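Putative NAD dependent dehydrogenase (Micromonospora echinospora, PDB 6NOR) binds NAD and is thought to act as an oxidoreductase in the biosynthesis of the aminoglycoside antibiotic gentamicin. Local coordinates at residues 138-143 and 328-333; 153-158 and 207-212. All blocks are in the same frame, centred on the assembly; numbering follows the deposited sequence.

Interaction 1: 138-143 and 328-333; sequences VLAHGG and RPMTHT
H141 and H332 are joined through a single water, whose oxygen takes the backbone N-H of H141 at 2.7 Å (H141 N to water 1) and gives a hydrogen bond to the backbone carbonyl of H332 at 3.1 Å (water 1 to H332 O). The imidazole of H141 is also near, with ND1 2.8 Å from the same water 1 oxygen. A chi1 of 67° puts CG between the backbone N and the carbonyl carbon, which brings the ring to the same side as the amide. T333 O lies at the edge of this ring, near its plane, 3.5 Å from H141 CE1, while NE2, the other nitrogen, is hydrogen-bonded to E204 OE2. No direct hydrogen bond crosses between the two segments, so the polar link rests on this water.

Beside it the contact is apolar. M330 reaches over with its chain bent at the last torsion (chi3 82°), which brings the methyl CE to 3.8 Å from A140 CB. The sulfur SD of M330 also sits 4.2 Å from V138 CG1, so one thioether spans V138 and A140, two residues apart in the chain. Beyond H141 the chain bends in an inverse gamma turn centred on G142, marked by a weak 3.0 Å bond from G143 N to H141 O; G142 itself touches the bound NAD.

Strand 139-141 is the last strand of the parallel Rossmann sheet, bonded to strand 111-114 through A140. The loop 328-333 connects helix 313-326, on whose V320 both A140 and M330 pack, to helix 334-353, for which T333 is the N-cap.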
# COMPACT_ATOMS: atom_id res chain seq x y z
N VAL A 138 -5.29 -4.78 -43.07
CA VAL A 138 -4.75 -4.43 -41.77
C VAL A 138 -3.92 -5.58 -41.23
O VAL A 138 -4.35 -6.74 -41.24
CB VAL A 138 -5.86 -4.08 -40.75
CG1 VAL A 138 -5.26 -3.85 -39.35
CG2 VAL A 138 -6.66 -2.87 -41.22
N LEU A 139 -2.70 -5.23 -40.81
CA LEU A 139 -1.86 -6.09 -39.98
C LEU A 139 -1.79 -5.46 -38.59
O LEU A 139 -1.38 -4.32 -38.43
CB LEU A 139 -0.46 -6.23 -40.57
CG LEU A 139 0.62 -6.91 -39.71
CD1 LEU A 139 0.26 -8.32 -39.34
CD2 LEU A 139 1.98 -6.89 -40.40
N ALA A 140 -2.18 -6.22 -37.58
CA ALA A 140 -2.22 -5.70 -36.24
C ALA A 140 -1.54 -6.70 -35.36
O ALA A 140 -1.52 -7.88 -35.69
CB ALA A 140 -3.66 -5.45 -35.80
N HIS A 141 -0.97 -6.26 -34.24
CA HIS A 141 -0.26 -7.18 -33.37
C HIS A 141 -0.76 -7.10 -31.93
O HIS A 141 -1.23 -6.06 -31.49
CB HIS A 141 1.25 -6.94 -33.41
CG HIS A 141 1.66 -5.62 -32.82
ND1 HIS A 141 1.62 -4.44 -33.53
CD2 HIS A 141 2.11 -5.30 -31.58
CE1 HIS A 141 2.03 -3.45 -32.75
NE2 HIS A 141 2.33 -3.94 -31.57
N GLY A 142 -0.64 -8.21 -31.21
CA GLY A 142 -1.24 -8.34 -29.90
C GLY A 142 -0.51 -7.77 -28.70
O GLY A 142 -0.42 -8.44 -27.68
N GLY A 143 -0.01 -6.54 -28.79
CA GLY A 143 0.46 -5.84 -27.60
C GLY A 143 -0.65 -5.20 -26.78
O GLY A 143 -0.86 -4.01 -26.86
N ARG A 328 -10.59 3.24 -39.39
CA ARG A 328 -10.03 4.07 -38.32
C ARG A 328 -8.57 3.71 -38.01
O ARG A 328 -8.30 2.63 -37.49
CB ARG A 328 -10.88 3.93 -37.06
CG ARG A 328 -10.46 4.83 -35.94
CD ARG A 328 -10.86 4.23 -34.61
NE ARG A 328 -10.07 4.79 -33.52
CZ ARG A 328 -10.02 4.28 -32.29
NH1 ARG A 328 -10.72 3.20 -32.00
NH2 ARG A 328 -9.28 4.87 -31.36
N PRO A 329 -7.62 4.61 -38.34
CA PRO A 329 -6.19 4.28 -38.26
C PRO A 329 -5.76 3.94 -36.85
O PRO A 329 -6.23 4.55 -35.89
CB PRO A 329 -5.51 5.56 -38.74
CG PRO A 329 -6.49 6.64 -38.43
CD PRO A 329 -7.85 6.03 -38.64
N MET A 330 -4.91 2.94 -36.70
CA MET A 330 -4.57 2.48 -35.36
C MET A 330 -3.49 3.31 -34.70
O MET A 330 -2.64 3.90 -35.35
CB MET A 330 -4.16 1.00 -35.39
CG MET A 330 -5.36 0.07 -35.48
SD MET A 330 -4.87 -1.61 -35.80
CE MET A 330 -4.44 -2.11 -34.16
N THR A 331 -3.56 3.37 -33.38
CA THR A 331 -2.57 4.03 -32.56
C THR A 331 -1.23 3.30 -32.63
O THR A 331 -0.18 3.91 -32.76
CB THR A 331 -3.03 4.08 -31.11
OG1 THR A 331 -4.30 4.74 -31.05
CG2 THR A 331 -1.99 4.78 -30.23
N HIS A 332 -1.30 1.98 -32.56
CA HIS A 332 -0.12 1.14 -32.58
C HIS A 332 -0.05 0.34 -33.88
O HIS A 332 -0.94 -0.43 -34.21
CB HIS A 332 -0.13 0.26 -31.34
CG HIS A 332 -0.33 1.04 -30.08
ND1 HIS A 332 0.68 1.75 -29.47
CD2 HIS A 332 -1.44 1.24 -29.32
CE1 HIS A 332 0.22 2.35 -28.40
NE2 HIS A 332 -1.07 2.06 -28.28
N THR A 333 1.04 0.54 -34.61
CA THR A 333 1.15 0.09 -35.99
C THR A 333 2.26 -0.92 -36.16
O THR A 333 3.02 -1.16 -35.22
CB THR A 333 1.42 1.28 -36.91
OG1 THR A 333 2.70 1.82 -36.59
CG2 THR A 333 0.35 2.35 -36.73
O HOH W 1 -0.96 -3.53 -34.05

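Interaction 2: 153-158 and 207-212; sequences RAHELA and RWMLGK
H155 lies flat on W208 in an offset stack that joins the C-terminal parts of helices 149-157 and 199-209 in the GFO/IDH/MocA C-terminal domain. The imidazole and the five-membered indole ring have centroids 3.9 Å apart and planes only 3° from parallel. H155 CB extends the overlap, as a CH-pi contact over the six-membered indole ring. The first torsion of H155 (168°) carries the ring out from its helix, opposite its backbone N, far enough for the in-plane edge of the ring to meet W208 O, CE1 being 3.2 Å from that oxygen. An alanine in place of W208 would probably leave one face of the H155 imidazole without its flat partner and open a gap beside the ring of H332, which meets the indole edge-to-face.

M209, next in the chain, touches H155 as well. Its chain bends at chi2 (-64°), returning SD to 3.8 Å from H155 CA, while the side chain also rests on V263 and V265 of strand 260-267. Farther out, a Schellman motif closes helix 199-209: G211 N bonds to W208 O at 3.0 Å and K212 N to R207 O at 2.8 Å, fixing the carbonyl at the imidazole edge. Two waters both donate to M209 O, water 2 (2.8 Å) also bonding H155 O and water 3 (2.7 Å) also bonding A158 O.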
# COMPACT_ATOMS: atom_id res chain seq x y z
N ARG A 153 -4.24 5.89 -18.80
CA ARG A 153 -4.22 6.97 -17.82
C ARG A 153 -2.82 7.36 -17.39
O ARG A 153 -2.49 8.53 -17.37
CB ARG A 153 -5.03 6.57 -16.59
CG ARG A 153 -5.05 7.64 -15.53
CD ARG A 153 -5.59 8.94 -16.09
NE ARG A 153 -6.14 9.78 -15.04
CZ ARG A 153 -6.10 11.10 -15.04
NH1 ARG A 153 -5.53 11.75 -16.04
NH2 ARG A 153 -6.64 11.78 -14.04
N ALA A 154 -1.99 6.38 -17.06
CA ALA A 154 -0.64 6.68 -16.61
C ALA A 154 0.21 7.27 -17.75
O ALA A 154 1.06 8.14 -17.53
CB ALA A 154 0.02 5.42 -16.06
N HIS A 155 -0.02 6.79 -18.96
CA HIS A 155 0.65 7.32 -20.14
C HIS A 155 0.33 8.80 -20.33
O HIS A 155 1.21 9.59 -20.66
CB HIS A 155 0.25 6.51 -21.37
CG HIS A 155 0.66 7.14 -22.66
ND1 HIS A 155 1.89 6.92 -23.25
CD2 HIS A 155 0.00 8.00 -23.48
CE1 HIS A 155 1.97 7.61 -24.38
NE2 HIS A 155 0.84 8.27 -24.54
N GLU A 156 -0.92 9.17 -20.11
CA GLU A 156 -1.36 10.56 -20.21
C GLU A 156 -0.66 11.49 -19.20
O GLU A 156 -0.26 12.59 -19.55
CB GLU A 156 -2.88 10.64 -20.02
CG GLU A 156 -3.46 12.03 -20.03
CD GLU A 156 -4.91 12.07 -19.55
OE1 GLU A 156 -5.49 13.17 -19.50
OE2 GLU A 156 -5.46 10.99 -19.23
N LEU A 157 -0.50 11.03 -17.95
CA LEU A 157 0.23 11.82 -16.95
C LEU A 157 1.71 11.84 -17.23
O LEU A 157 2.38 12.80 -16.91
CB LEU A 157 0.02 11.28 -15.52
CG LEU A 157 -1.45 11.15 -15.11
CD1 LEU A 157 -1.59 10.56 -13.75
CD2 LEU A 157 -2.12 12.48 -15.19
N ALA A 158 2.24 10.76 -17.80
CA ALA A 158 3.66 10.72 -18.10
C ALA A 158 4.01 11.65 -19.26
O ALA A 158 5.18 11.87 -19.57
CB ALA A 158 4.11 9.29 -18.41
N ARG A 207 8.96 2.00 -24.46
CA ARG A 207 8.92 2.91 -25.61
C ARG A 207 7.78 3.88 -25.51
O ARG A 207 7.94 5.08 -25.62
CB ARG A 207 8.73 2.16 -26.92
CG ARG A 207 9.89 1.47 -27.48
CD ARG A 207 9.50 0.88 -28.84
NE ARG A 207 9.60 1.84 -29.94
CZ ARG A 207 8.61 2.14 -30.77
NH1 ARG A 207 7.42 1.58 -30.60
NH2 ARG A 207 8.79 3.00 -31.75
N TRP A 208 6.61 3.30 -25.34
CA TRP A 208 5.35 4.01 -25.38
C TRP A 208 5.25 5.02 -24.27
O TRP A 208 4.87 6.16 -24.51
CB TRP A 208 4.22 3.00 -25.28
CG TRP A 208 2.85 3.56 -25.16
CD1 TRP A 208 2.21 4.40 -26.05
CD2 TRP A 208 1.90 3.28 -24.13
NE1 TRP A 208 0.94 4.66 -25.61
CE2 TRP A 208 0.72 3.98 -24.43
CE3 TRP A 208 1.95 2.50 -22.96
CZ2 TRP A 208 -0.41 3.92 -23.62
CZ3 TRP A 208 0.82 2.45 -22.15
CH2 TRP A 208 -0.33 3.16 -22.49
N MET A 209 5.62 4.63 -23.06
CA MET A 209 5.55 5.56 -21.94
C MET A 209 6.41 6.78 -22.21
O MET A 209 6.10 7.86 -21.75
CB MET A 209 5.96 4.88 -20.63
CG MET A 209 4.90 3.92 -20.10
SD MET A 209 3.34 4.72 -19.63
CE MET A 209 2.40 3.29 -19.21
N LEU A 210 7.47 6.62 -23.01
CA LEU A 210 8.35 7.75 -23.29
C LEU A 210 7.98 8.58 -24.51
O LEU A 210 8.63 9.58 -24.80
CB LEU A 210 9.79 7.27 -23.46
CG LEU A 210 10.55 6.88 -22.21
CD1 LEU A 210 12.02 6.82 -22.51
CD2 LEU A 210 10.27 7.85 -21.10
N GLY A 211 6.94 8.17 -25.23
CA GLY A 211 6.53 8.87 -26.44
C GLY A 211 7.20 8.30 -27.67
O GLY A 211 7.49 9.02 -28.62
N LYS A 212 7.45 6.99 -27.64
CA LYS A 212 8.09 6.24 -28.71
C LYS A 212 9.29 6.91 -29.37
O LYS A 212 9.28 7.16 -30.57
CB LYS A 212 7.05 5.90 -29.78
CG LYS A 212 5.93 5.03 -29.27
CD LYS A 212 4.83 4.90 -30.30
CE LYS A 212 3.79 3.91 -29.82
NZ LYS A 212 2.71 3.67 -30.81
O HOH W 2 3.78 9.34 -22.03
O HOH W 3 7.15 10.20 -20.81

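Interaction 2 is nested, along the chain, within the loop that interaction 1 closes: strand 139-141 leads directly to helix 149-157, helix 199-209 follows, and 328-333 comes much later. They lie about 17 Å apart, centre to centre, yet the segments touch. H332 ND1 lies 3.1 Å from K212 NZ, and H332 CE1 lies 3.7 Å from W208 NE1. Interaction 1 ties the edge of the NAD-binding Rossmann sheet to the loop before helix 334-353; interaction 2 pairs two helices of the C-terminal domain. H332 thus touches both contacts, through its carbonyl and water 1 on the Rossmann side and through its ring on the side of W208 and K212, and D336 of helix 334-353 also binds T333, R207 and K212.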